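Local coordinates for ADP-ribosylating toxin CARDS (Mycoplasma pneumoniae, PDB 4TLV), which transfers the ADP-ribosyl group of NAD(+) to multiple target proteins and causes vacuoles to form in mammalian cells, acting as the main virulence factor of its bacterium, at residues I323-L328 / V350-S355; P457-W462 / F484-Q489. All coordinates share one frame; numbering follows the deposited sequence.

In the fold
Both contacts lie in the C-terminal half of the toxin, contact 1 in the D2 beta-trefoil domain and contact 2 in the D3 beta-trefoil domain, with their centres about 20 Å apart. All four touching residues of contact 1 are buried: a leucine pair and a cysteine-serine pair join strand 323-325 to strand 348-354 and the residue after it, strands that are not direct neighbours in a sheet. Contact 2 lies farther from the centre of the chain and runs from a buried phenylalanine to an exposed glutamine, both touched by a leucine on a turn. The two contacts meet where the two domains touch, Val-354 CG2 packing 4.1 Å from Val-485 CG1.

Contact 1: I323-L328 / V350-S355; sequences ICLKDL and VHLSVS
Leu-325 and Leu-352 meet through one methyl each, CD1 to CD1 at 4.0 Å, with the two side chains crossing at about a right angle. Both CB atoms are directed at the opposing strand, but the torsions differ. Leu-352 has CG beside its backbone N (chi1 -65°), a staggered form, and a chi2 near 180° then extends the chain to CD1, whereas Leu-325 has a chi1 of -99°, well away from a staggered value. With a single methyl pair in touch, this is a light apolar contact. One residue earlier, Cys-324 meets Ser-355, three residues on from Leu-352: SG lies 4.1 Å from OG, a loose approach with no bond between them. The hydroxyl of Ser-355 is instead engaged with Ser-336 OG and Ser-334 OG, so this buried polar group is satisfied by two further serines. Strand 335-340 bridges the arrangement: it pairs antiparallel with strand 348-354, its Leu-337 touches Leu-352, and its Leu-335 and Leu-337 exchange backbone bonds with Leu-325 and Ile-323. On its other side, strand 323-325 pairs with strand 315-317, while Val-299 of strand 298-303 packs against Leu-352.

Contact 2: P457-W462 / F484-Q489; sequences PQLSGW and FVQDNQ
Phe-484 takes Leu-459 CD2 over one face of its ring, a CH-pi contact with the methyl 4.0 Å from the ring centroid and 20° off the normal. The methyl is displaced toward the CG end, where CD2 to CG measures 3.8 Å. With CG anti to the backbone N (chi1 -176°), the phenyl group reaches out from the strand to the turn. Near the ring plane its CE2 edge meets the backbone O of Pro-457 at 3.7 Å, so the face touches the turn and the edge the strand end before it. Val-485 points its CB away from segment 457-462 and packs on Phe-474. Next, Gln-486 stretches an extended chain across the end of Leu-459 at about a right angle, bringing its NE2 to 3.6 Å from Leu-459 CD1; the leucine's two methyls thus serve different partners. Asp-487 starts an Asx turn: Gln-489 N donates to its OD1 at 2.9 Å from the anti side, tilted out of the carboxylate plane; OD1 also bonds Asn-490 ND2. Asn-488 reaches into D2, where its ND2 bonds Asn-297 OD1 and Pro-294 O. On the facing segment, Gln-458 to Gly-461 form a type I beta turn, overlapped by an ST turn in which Trp-462 N donates to Ser-460 OG. Opposite Asn-490, Gln-486 and Asp-487 make a classic beta bulge, where strand 481-485 gives way to a corner within the D3 beta-trefoil.

Contact 1: I323-L328 / V350-S355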
# COMPACT_ATOMS: atom_id res chain seq x y z
N ILE A 323 6.97 -8.56 3.64
CA ILE A 323 8.29 -9.19 3.63
C ILE A 323 8.38 -10.00 2.34
O ILE A 323 7.69 -11.01 2.18
CB ILE A 323 8.46 -10.13 4.85
CG1 ILE A 323 8.30 -9.33 6.15
CG2 ILE A 323 9.82 -10.83 4.80
CD1 ILE A 323 8.05 -10.21 7.39
N CYS A 324 9.21 -9.54 1.40
CA CYS A 324 9.25 -10.12 0.06
C CYS A 324 10.55 -10.87 -0.19
O CYS A 324 11.61 -10.46 0.29
CB CYS A 324 9.17 -9.02 -1.01
SG CYS A 324 7.81 -7.86 -0.86
N LEU A 325 10.47 -11.94 -0.99
CA LEU A 325 11.65 -12.61 -1.52
C LEU A 325 12.29 -11.67 -2.52
O LEU A 325 11.59 -10.99 -3.27
CB LEU A 325 11.28 -13.88 -2.27
CG LEU A 325 11.41 -15.23 -1.59
CD1 LEU A 325 11.10 -16.36 -2.60
CD2 LEU A 325 12.80 -15.40 -0.98
N LYS A 326 13.62 -11.64 -2.56
CA LYS A 326 14.34 -10.73 -3.44
C LYS A 326 14.00 -10.91 -4.91
O LYS A 326 13.72 -9.93 -5.60
CB LYS A 326 15.86 -10.86 -3.25
CG LYS A 326 16.68 -10.06 -4.27
CD LYS A 326 18.18 -10.38 -4.11
CE LYS A 326 19.01 -9.78 -5.22
NZ LYS A 326 18.88 -8.31 -5.24
N ASP A 327 14.04 -12.14 -5.41
CA ASP A 327 13.96 -12.34 -6.87
C ASP A 327 12.53 -12.58 -7.37
O ASP A 327 11.72 -13.22 -6.70
CB ASP A 327 14.85 -13.49 -7.33
CG ASP A 327 16.33 -13.21 -7.11
OD1 ASP A 327 16.84 -12.20 -7.64
OD2 ASP A 327 16.98 -14.00 -6.40
N LEU A 328 12.26 -12.08 -8.56
CA LEU A 328 11.02 -12.39 -9.27
C LEU A 328 11.05 -13.81 -9.81
O LEU A 328 12.12 -14.35 -10.10
CB LEU A 328 10.84 -11.43 -10.45
CG LEU A 328 10.80 -9.95 -10.07
CD1 LEU A 328 10.60 -9.08 -11.31
CD2 LEU A 328 9.67 -9.69 -9.05
N VAL A 350 2.47 -19.39 7.96
CA VAL A 350 3.07 -18.53 6.95
C VAL A 350 3.41 -19.30 5.67
O VAL A 350 3.95 -20.41 5.72
CB VAL A 350 4.31 -17.82 7.50
CG1 VAL A 350 4.85 -16.83 6.48
CG2 VAL A 350 3.97 -17.13 8.81
N HIS A 351 3.12 -18.69 4.52
CA HIS A 351 3.28 -19.33 3.21
C HIS A 351 3.44 -18.18 2.22
O HIS A 351 3.05 -17.07 2.51
CB HIS A 351 1.99 -20.11 2.90
CG HIS A 351 2.13 -21.16 1.85
ND1 HIS A 351 2.84 -22.31 1.83
CD2 HIS A 351 1.45 -21.11 0.65
CE1 HIS A 351 2.61 -22.91 0.61
NE2 HIS A 351 1.75 -22.17 -0.08
N LEU A 352 4.00 -18.44 1.04
CA LEU A 352 4.17 -17.36 0.07
C LEU A 352 2.88 -17.13 -0.71
O LEU A 352 2.10 -18.05 -0.91
CB LEU A 352 5.31 -17.67 -0.91
CG LEU A 352 6.73 -17.76 -0.35
CD1 LEU A 352 7.70 -18.05 -1.50
CD2 LEU A 352 7.11 -16.48 0.38
N SER A 353 2.66 -15.88 -1.12
CA SER A 353 1.69 -15.60 -2.17
C SER A 353 2.12 -14.37 -2.97
O SER A 353 3.08 -13.68 -2.60
CB SER A 353 0.26 -15.45 -1.63
OG SER A 353 0.14 -14.28 -0.87
N VAL A 354 1.44 -14.11 -4.08
CA VAL A 354 1.80 -12.99 -4.95
C VAL A 354 1.74 -11.67 -4.16
O VAL A 354 0.73 -11.35 -3.54
CB VAL A 354 0.87 -12.94 -6.17
CG1 VAL A 354 1.08 -11.66 -7.00
CG2 VAL A 354 1.11 -14.16 -7.05
N SER A 355 2.84 -10.91 -4.20
CA SER A 355 2.90 -9.63 -3.47
C SER A 355 1.80 -8.69 -3.92
O SER A 355 1.66 -8.43 -5.10
CB SER A 355 4.27 -8.95 -3.70
OG SER A 355 5.34 -9.83 -3.43

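Contact 2: P457-W462 / F484-Q489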
# COMPACT_ATOMS: atom_id res chain seq x y z
N PRO A 457 -13.82 -15.06 -13.74
CA PRO A 457 -13.32 -15.23 -15.10
C PRO A 457 -12.51 -16.51 -15.23
O PRO A 457 -11.91 -16.97 -14.24
CB PRO A 457 -12.38 -14.03 -15.29
CG PRO A 457 -12.58 -13.16 -14.10
CD PRO A 457 -13.11 -14.00 -13.01
N GLN A 458 -12.52 -17.10 -16.42
CA GLN A 458 -11.67 -18.25 -16.74
C GLN A 458 -10.76 -17.82 -17.87
O GLN A 458 -11.11 -16.92 -18.64
CB GLN A 458 -12.51 -19.44 -17.20
CG GLN A 458 -13.44 -20.00 -16.14
CD GLN A 458 -12.76 -20.98 -15.19
OE1 GLN A 458 -12.71 -20.76 -13.98
NE2 GLN A 458 -12.24 -22.08 -15.74
N LEU A 459 -9.61 -18.48 -18.00
CA LEU A 459 -8.62 -18.08 -18.99
C LEU A 459 -9.15 -18.27 -20.40
O LEU A 459 -8.66 -17.65 -21.34
CB LEU A 459 -7.33 -18.88 -18.79
CG LEU A 459 -6.55 -18.46 -17.54
CD1 LEU A 459 -5.35 -19.39 -17.30
CD2 LEU A 459 -6.08 -17.02 -17.71
N SER A 460 -10.15 -19.12 -20.54
CA SER A 460 -10.81 -19.35 -21.83
C SER A 460 -11.62 -18.15 -22.33
O SER A 460 -11.95 -18.07 -23.52
CB SER A 460 -11.77 -20.53 -21.67
OG SER A 460 -12.76 -20.24 -20.68
N GLY A 461 -11.96 -17.23 -21.42
CA GLY A 461 -12.85 -16.13 -21.77
C GLY A 461 -14.26 -16.37 -21.26
O GLY A 461 -15.12 -15.48 -21.33
N TRP A 462 -14.51 -17.56 -20.73
CA TRP A 462 -15.80 -17.86 -20.11
C TRP A 462 -15.77 -17.55 -18.61
O TRP A 462 -14.81 -16.92 -18.12
CB TRP A 462 -16.22 -19.32 -20.37
CG TRP A 462 -16.27 -19.63 -21.83
CD1 TRP A 462 -15.45 -20.49 -22.53
CD2 TRP A 462 -17.18 -19.07 -22.79
NE1 TRP A 462 -15.80 -20.49 -23.86
CE2 TRP A 462 -16.85 -19.64 -24.05
CE3 TRP A 462 -18.23 -18.15 -22.72
CZ2 TRP A 462 -17.54 -19.30 -25.22
CZ3 TRP A 462 -18.92 -17.82 -23.88
CH2 TRP A 462 -18.57 -18.40 -25.11
N PHE A 484 -3.90 -12.44 -14.51
CA PHE A 484 -4.45 -13.60 -13.84
C PHE A 484 -3.26 -14.52 -13.58
O PHE A 484 -2.56 -14.91 -14.52
CB PHE A 484 -5.44 -14.27 -14.81
CG PHE A 484 -6.19 -15.46 -14.26
CD1 PHE A 484 -5.52 -16.61 -13.86
CD2 PHE A 484 -7.59 -15.45 -14.23
CE1 PHE A 484 -6.23 -17.72 -13.39
CE2 PHE A 484 -8.30 -16.55 -13.77
CZ PHE A 484 -7.62 -17.69 -13.34
N VAL A 485 -3.01 -14.86 -12.32
CA VAL A 485 -1.87 -15.72 -12.00
C VAL A 485 -2.36 -17.15 -11.88
O VAL A 485 -3.04 -17.51 -10.93
CB VAL A 485 -1.18 -15.31 -10.68
CG1 VAL A 485 -0.02 -16.26 -10.35
CG2 VAL A 485 -0.67 -13.85 -10.77
N GLN A 486 -2.03 -17.96 -12.89
CA GLN A 486 -2.36 -19.38 -12.87
C GLN A 486 -1.46 -20.06 -11.85
O GLN A 486 -1.90 -20.87 -11.04
CB GLN A 486 -2.14 -19.99 -14.25
CG GLN A 486 -2.39 -21.48 -14.32
CD GLN A 486 -2.23 -22.01 -15.74
OE1 GLN A 486 -1.12 -22.16 -16.24
NE2 GLN A 486 -3.35 -22.29 -16.39
N ASP A 487 -0.18 -19.73 -11.93
CA ASP A 487 0.78 -20.12 -10.91
C ASP A 487 2.02 -19.26 -11.07
O ASP A 487 2.05 -18.35 -11.91
CB ASP A 487 1.12 -21.61 -10.97
CG ASP A 487 1.73 -22.03 -12.31
OD1 ASP A 487 2.47 -21.25 -12.93
OD2 ASP A 487 1.46 -23.18 -12.73
N ASN A 488 3.05 -19.54 -10.29
CA ASN A 488 4.23 -18.68 -10.29
C ASN A 488 4.96 -18.57 -11.63
O ASN A 488 5.68 -17.61 -11.86
CB ASN A 488 5.19 -19.08 -9.17
CG ASN A 488 4.68 -18.70 -7.79
OD1 ASN A 488 3.72 -17.79 -7.76
ND2 ASN A 488 5.13 -19.21 -6.77
N GLN A 489 4.78 -19.55 -12.52
CA GLN A 489 5.45 -19.51 -13.83
C GLN A 489 4.51 -19.23 -15.00
O GLN A 489 4.94 -19.27 -16.15
CB GLN A 489 6.21 -20.83 -14.09
CG GLN A 489 7.48 -21.00 -13.27
CD GLN A 489 7.19 -21.32 -11.83
OE1 GLN A 489 7.73 -20.69 -10.92
NE2 GLN A 489 6.34 -22.32 -11.61